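Local structure of ABC transporter, substrate-binding protein (Clostridium perfringens, 4EDP) at residues E46-L49 / K50-F54; Y280-I283 / N284-L287. The protein probably binds a solute outside the cell membrane and delivers it to the permease of an ABC import system. One frame throughout, in Å; residues are numbered along the deposited sequence.

Contact 1: residues E46-L49 / K50-F54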
ATOM      1  N   GLU A  46     -15.293 -10.268   5.454  1.00 45.58           N
ATOM      2  CA  GLU A  46     -16.241  -9.565   6.324  1.00 44.49           C
ATOM      3  C   GLU A  46     -16.506 -10.227   7.683  1.00 43.50           C
ATOM      4  O   GLU A  46     -16.495  -9.543   8.706  1.00 42.16           O
ATOM      5  CB  GLU A  46     -17.551  -9.323   5.557  1.00 46.36           C
ATOM      6  CG  GLU A  46     -18.502  -8.333   6.219  1.00 48.52           C
ATOM      7  CD  GLU A  46     -19.664  -7.926   5.312  1.00 53.39           C
ATOM      8  OE1 GLU A  46     -20.381  -6.957   5.652  1.00 56.45           O
ATOM      9  OE2 GLU A  46     -19.848  -8.560   4.253  1.00 56.26           O
ATOM     10  N   ASP A  47     -16.762 -11.534   7.708  1.00 44.24           N
ATOM     11  CA  ASP A  47     -16.993 -12.210   8.987  1.00 43.89           C
ATOM     12  C   ASP A  47     -15.806 -12.060   9.931  1.00 40.58           C
ATOM     13  O   ASP A  47     -15.971 -11.703  11.093  1.00 38.48           O
ATOM     14  CB  ASP A  47     -17.318 -13.701   8.811  1.00 46.90           C
ATOM     15  CG  ASP A  47     -18.741 -13.943   8.329  1.00 50.76           C
ATOM     16  OD1 ASP A  47     -19.374 -12.993   7.817  1.00 53.20           O
ATOM     17  OD2 ASP A  47     -19.225 -15.092   8.463  1.00 52.28           O
ATOM     18  N   VAL A  48     -14.607 -12.334   9.427  1.00 39.24           N
ATOM     19  CA  VAL A  48     -13.401 -12.240  10.241  1.00 37.15           C
ATOM     20  C   VAL A  48     -13.171 -10.797  10.675  1.00 34.35           C
ATOM     21  O   VAL A  48     -12.802 -10.523  11.820  1.00 31.87           O
ATOM     22  CB  VAL A  48     -12.170 -12.740   9.467  1.00 37.53           C
ATOM     23  CG1 VAL A  48     -10.928 -12.656  10.346  1.00 35.23           C
ATOM     24  CG2 VAL A  48     -12.396 -14.160   8.984  1.00 39.28           C
ATOM     25  N   LEU A  49     -13.407  -9.874   9.750  1.00 33.70           N
ATOM     26  CA  LEU A  49     -13.233  -8.452  10.012  1.00 32.21           C
ATOM     27  C   LEU A  49     -14.151  -7.989  11.146  1.00 31.83           C
ATOM     28  O   LEU A  49     -13.726  -7.302  12.078  1.00 29.77           O
ATOM     29  CB  LEU A  49     -13.525  -7.677   8.731  1.00 32.37           C
ATOM     30  CG  LEU A  49     -13.327  -6.180   8.761  1.00 30.87           C
ATOM     31  CD1 LEU A  49     -11.889  -5.832   9.172  1.00 28.40           C
ATOM     32  CD2 LEU A  49     -13.658  -5.601   7.385  1.00 32.63           C
ATOM     33  N   LYS A  50     -15.419  -8.371  11.055  1.00 32.72           N
ATOM     34  CA  LYS A  50     -16.393  -8.035  12.089  1.00 33.19           C
ATOM     35  C   LYS A  50     -16.005  -8.673  13.416  1.00 32.86           C
ATOM     36  O   LYS A  50     -16.032  -8.033  14.458  1.00 31.52           O
ATOM     37  CB  LYS A  50     -17.779  -8.532  11.687  1.00 35.48           C
ATOM     38  CG  LYS A  50     -18.488  -7.709  10.623  1.00 37.78           C
ATOM     39  CD  LYS A  50     -19.746  -8.437  10.159  1.00 43.69           C
ATOM     40  CE  LYS A  50     -20.709  -7.512   9.429  1.00 45.94           C
ATOM     41  NZ  LYS A  50     -20.037  -6.758   8.347  1.00 45.96           N
ATOM     42  N   GLU A  51     -15.652  -9.949  13.359  1.00 33.68           N
ATOM     43  CA  GLU A  51     -15.277 -10.712  14.540  1.00 34.56           C
ATOM     44  C   GLU A  51     -14.037 -10.165  15.247  1.00 32.69           C
ATOM     45  O   GLU A  51     -13.998 -10.038  16.473  1.00 32.97           O
ATOM     46  CB  GLU A  51     -15.019 -12.160  14.113  1.00 37.13           C
ATOM     47  CG  GLU A  51     -14.549 -13.076  15.216  1.00 41.42           C
ATOM     48  CD  GLU A  51     -14.247 -14.480  14.704  1.00 48.53           C
ATOM     49  OE1 GLU A  51     -14.445 -14.741  13.495  1.00 50.74           O
ATOM     50  OE2 GLU A  51     -13.796 -15.315  15.511  1.00 52.31           O
ATOM     51  N   THR A  52     -13.033  -9.820  14.451  1.00 30.36           N
ATOM     52  CA  THR A  52     -11.758  -9.356  14.960  1.00 28.87           C
ATOM     53  C   THR A  52     -11.686  -7.891  15.359  1.00 26.75           C
ATOM     54  O   THR A  52     -11.120  -7.561  16.397  1.00 28.32           O
ATOM     55  CB  THR A  52     -10.669  -9.588  13.887  1.00 28.74           C
ATOM     56  OG1 THR A  52     -10.624 -10.984  13.561  1.00 29.30           O
ATOM     57  CG2 THR A  52      -9.292  -9.118  14.385  1.00 27.76           C
ATOM     58  N   VAL A  53     -12.265  -7.023  14.540  1.00 24.87           N
ATOM     59  CA  VAL A  53     -12.183  -5.586  14.754  1.00 23.98           C
ATOM     60  C   VAL A  53     -13.421  -4.851  15.275  1.00 24.10           C
ATOM     61  O   VAL A  53     -13.397  -4.242  16.348  1.00 24.70           O
ATOM     62  CB  VAL A  53     -11.768  -4.907  13.420  1.00 22.88           C
ATOM     63  CG1 VAL A  53     -11.742  -3.383  13.559  1.00 24.22           C
ATOM     64  CG2 VAL A  53     -10.410  -5.438  12.971  1.00 22.68           C
ATOM     65  N   PHE A  54     -14.509  -4.932  14.532  1.00 24.72           N
ATOM     66  CA  PHE A  54     -15.684  -4.155  14.864  1.00 25.91           C
ATOM     67  C   PHE A  54     -16.516  -4.597  16.055  1.00 27.50           C
ATOM     68  O   PHE A  54     -16.901  -3.771  16.878  1.00 26.22           O
ATOM     69  CB  PHE A  54     -16.550  -4.010  13.624  1.00 25.93           C
ATOM     70  CG  PHE A  54     -15.814  -3.402  12.468  1.00 27.33           C
ATOM     71  CD1 PHE A  54     -15.305  -2.118  12.562  1.00 27.23           C
ATOM     72  CD2 PHE A  54     -15.639  -4.097  11.286  1.00 27.42           C
ATOM     73  CE1 PHE A  54     -14.617  -1.550  11.509  1.00 27.39           C
ATOM     74  CE2 PHE A  54     -14.960  -3.519  10.221  1.00 28.42           C
ATOM     75  CZ  PHE A  54     -14.440  -2.249  10.343  1.00 27.91           C
TER
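E46 and K50, one helical turn apart, run side by side and join in a salt bridge, with K50 NZ 2.7 Å from E46 OE1. The ammonium meets that oxygen on its anti side, 21° out of the carboxylate plane. The glutamate reaches out extended, and a bend at the end of the lysine (chi4 51°) brings NZ back to it; the aliphatic part of K50 passes over E46 O.

Hydrogen bonds follow the i to i+4 pattern of the helix, from K50 N to E46 O through V53 N to L49 O, and run up to a wider pi-type turn at 50-54. V48 O is gripped twice: T52 N lies 2.7 Å from it, and T52 OG1 donates to the same V48 O at 2.8 Å from the opposite face of the carbonyl plane. Placing OG1 beside its own backbone N (chi1 -58°) turns the hydroxyl back along the helix and satisfies it within one turn.

Apolar contact centres on L49. Its CG comes within 3.4 Å of F54 CE2, obliquely to the ring, while L49 CD1 lies 4.1 Å from V53 CG2. V53 CG1 sits over the rim of one face of the F54 ring. Beyond this turn, F54 packs on I65 and L67 of strand 65-69, and V48 and L49 touch L299. This is the opening of the crossover helix in the beta-alpha-beta unit 37-41, 46-61, 65-69, an element of the periplasmic-binding-protein fold.

Contact 2: residues Y280-I283 / N284-L287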
ATOM      1  N   TYR A 280     -12.841   9.171  16.853  1.00 19.66           N
ATOM      2  CA  TYR A 280     -11.477   9.260  17.384  1.00 19.15           C
ATOM      3  C   TYR A 280     -11.137   8.035  18.233  1.00 20.08           C
ATOM      4  O   TYR A 280     -10.044   7.494  18.130  1.00 20.29           O
ATOM      5  CB  TYR A 280     -11.282  10.524  18.219  1.00 19.76           C
ATOM      6  CG  TYR A 280     -10.942  11.750  17.417  1.00 19.99           C
ATOM      7  CD1 TYR A 280      -9.649  11.952  16.962  1.00 19.74           C
ATOM      8  CD2 TYR A 280     -11.892  12.725  17.140  1.00 19.21           C
ATOM      9  CE1 TYR A 280      -9.319  13.079  16.235  1.00 20.78           C
ATOM     10  CE2 TYR A 280     -11.565  13.863  16.411  1.00 21.28           C
ATOM     11  CZ  TYR A 280     -10.279  14.031  15.964  1.00 18.56           C
ATOM     12  OH  TYR A 280      -9.919  15.146  15.231  1.00 18.01           O
ATOM     13  N   GLU A 281     -12.062   7.617  19.097  1.00 20.79           N
ATOM     14  CA  GLU A 281     -11.844   6.437  19.934  1.00 20.79           C
ATOM     15  C   GLU A 281     -11.572   5.220  19.062  1.00 20.46           C
ATOM     16  O   GLU A 281     -10.704   4.397  19.373  1.00 20.39           O
ATOM     17  CB  GLU A 281     -13.047   6.181  20.873  1.00 22.97           C
ATOM     18  CG  GLU A 281     -13.167   7.204  21.990  1.00 25.83           C
ATOM     19  CD  GLU A 281     -14.426   7.043  22.827  1.00 33.23           C
ATOM     20  OE1 GLU A 281     -15.349   6.320  22.413  1.00 36.84           O
ATOM     21  OE2 GLU A 281     -14.501   7.670  23.891  1.00 39.01           O
ATOM     22  N   PHE A 282     -12.303   5.102  17.963  1.00 20.00           N
ATOM     23  CA  PHE A 282     -12.114   3.972  17.090  1.00 19.59           C
ATOM     24  C   PHE A 282     -10.744   3.963  16.409  1.00 17.69           C
ATOM     25  O   PHE A 282     -10.100   2.906  16.330  1.00 18.32           O
ATOM     26  CB  PHE A 282     -13.203   3.869  16.024  1.00 20.76           C
ATOM     27  CG  PHE A 282     -13.036   2.660  15.164  1.00 20.98           C
ATOM     28  CD1 PHE A 282     -13.608   1.462  15.522  1.00 21.49           C
ATOM     29  CD2 PHE A 282     -12.240   2.704  14.044  1.00 21.20           C
ATOM     30  CE1 PHE A 282     -13.409   0.327  14.761  1.00 23.37           C
ATOM     31  CE2 PHE A 282     -12.045   1.574  13.266  1.00 22.31           C
ATOM     32  CZ  PHE A 282     -12.630   0.389  13.622  1.00 21.14           C
ATOM     33  N   ILE A 283     -10.289   5.114  15.926  1.00 16.73           N
ATOM     34  CA  ILE A 283      -8.972   5.174  15.262  1.00 14.67           C
ATOM     35  C   ILE A 283      -7.891   4.804  16.268  1.00 15.06           C
ATOM     36  O   ILE A 283      -6.970   4.023  15.968  1.00 15.16           O
ATOM     37  CB  ILE A 283      -8.719   6.543  14.594  1.00 13.32           C
ATOM     38  CG1 ILE A 283      -9.727   6.760  13.461  1.00 16.01           C
ATOM     39  CG2 ILE A 283      -7.251   6.654  14.072  1.00 12.22           C
ATOM     40  CD1 ILE A 283      -9.592   8.098  12.701  1.00 16.95           C
ATOM     41  N   ASN A 284      -8.009   5.346  17.479  1.00 17.34           N
ATOM     42  CA  ASN A 284      -7.057   5.041  18.541  1.00 17.61           C
ATOM     43  C   ASN A 284      -7.049   3.538  18.837  1.00 17.50           C
ATOM     44  O   ASN A 284      -5.994   2.932  19.048  1.00 17.09           O
ATOM     45  CB  ASN A 284      -7.373   5.837  19.806  1.00 18.77           C
ATOM     46  CG  ASN A 284      -6.277   5.736  20.835  1.00 20.30           C
ATOM     47  OD1 ASN A 284      -5.117   6.028  20.554  1.00 17.81           O
ATOM     48  ND2 ASN A 284      -6.640   5.347  22.045  1.00 20.75           N
ATOM     49  N   TYR A 285      -8.233   2.931  18.822  1.00 18.05           N
ATOM     50  CA  TYR A 285      -8.380   1.494  19.015  1.00 18.36           C
ATOM     51  C   TYR A 285      -7.718   0.703  17.882  1.00 18.14           C
ATOM     52  O   TYR A 285      -6.984  -0.271  18.135  1.00 17.69           O
ATOM     53  CB  TYR A 285      -9.878   1.179  19.121  1.00 18.54           C
ATOM     54  CG  TYR A 285     -10.315  -0.251  18.922  1.00 20.14           C
ATOM     55  CD1 TYR A 285     -10.294  -1.173  19.971  1.00 24.02           C
ATOM     56  CD2 TYR A 285     -10.833  -0.658  17.704  1.00 21.15           C
ATOM     57  CE1 TYR A 285     -10.743  -2.498  19.785  1.00 22.14           C
ATOM     58  CE2 TYR A 285     -11.278  -1.962  17.508  1.00 22.47           C
ATOM     59  CZ  TYR A 285     -11.224  -2.873  18.550  1.00 23.31           C
ATOM     60  OH  TYR A 285     -11.669  -4.161  18.338  1.00 25.53           O
ATOM     61  N   ALA A 286      -7.940   1.139  16.639  1.00 17.39           N
ATOM     62  CA  ALA A 286      -7.367   0.449  15.468  1.00 17.07           C
ATOM     63  C   ALA A 286      -5.822   0.444  15.475  1.00 16.69           C
ATOM     64  O   ALA A 286      -5.188  -0.463  14.912  1.00 15.50           O
ATOM     65  CB  ALA A 286      -7.902   1.060  14.166  1.00 16.87           C
ATOM     66  N   LEU A 287      -5.241   1.448  16.135  1.00 15.60           N
ATOM     67  CA  LEU A 287      -3.797   1.604  16.244  1.00 15.81           C
ATOM     68  C   LEU A 287      -3.223   0.941  17.493  1.00 16.17           C
ATOM     69  O   LEU A 287      -2.009   0.871  17.635  1.00 17.08           O
ATOM     70  CB  LEU A 287      -3.411   3.102  16.247  1.00 14.69           C
ATOM     71  CG  LEU A 287      -3.680   3.914  14.970  1.00 15.44           C
ATOM     72  CD1 LEU A 287      -3.329   5.435  15.113  1.00 16.03           C
ATOM     73  CD2 LEU A 287      -2.932   3.309  13.799  1.00 16.62           C
TER
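Within the last turns of helix 276-286, F282 and Y285 form a local, mostly apolar contact on the side of the helix that faces helix 46-61. Their rings meet obliquely, centroids 5.7 Å apart and planes at 50°, with F282 CE1 4.0 Å from Y285 CD2. Residues three apart lie on the same side of the helix, and with CG anti to the backbone N in both, the rings are brought together. F282 O lies at the edge of the Y285 ring, in its plane, 3.9 Å from Y285 CD2. On its other flank the F282 ring approaches A286, CE2 standing 4.3 Å from A286 CB.

I283 and L287 extend the apolar packing through I283 CG2 and L287 CD1, 4.2 Å apart, and I283 also rests on I267 and I269 of strand 262-269. Backbone bonds hold the turn: A286 N donates to F282 O at 2.8 Å, whereas the last, L287 N to I283 O, is longer at 3.1 Å and more bent, N-H...O 137°.

The polar ends find partners elsewhere: Y280 OH bonds to D110 N, N284 OD1 to N116 N, and Y285 OH to V53 O. F57 meets F282 edge-to-face. The chemistry thus implies a helix held against its neighbours by aromatic and aliphatic packing, with its tyrosine hydroxyls and N284 tying it to surrounding backbone.

How the contacts relate
Both contacts are single-helix arrangements, on 46-61 and 276-286, and the two helices meet directly. Besides the tie from a tyrosine hydroxyl to backbone, F282 CZ packs 3.5 Å from F54 CE1, so the aromatic side of contact 2 lies against the buried side of contact 1. Contact 1 is only partly buried: its salt bridge belongs to a partly exposed pair, while T52, V53 and F54 are buried. Contact 2 is largely buried and has no salt bridge between its segments; its side-chain packing is of rings and aliphatic groups. Helix 46-61 packs on strand 65-69 and helix 276-286 on strands 89-93 and 262-269, all parts of the same mixed sheet.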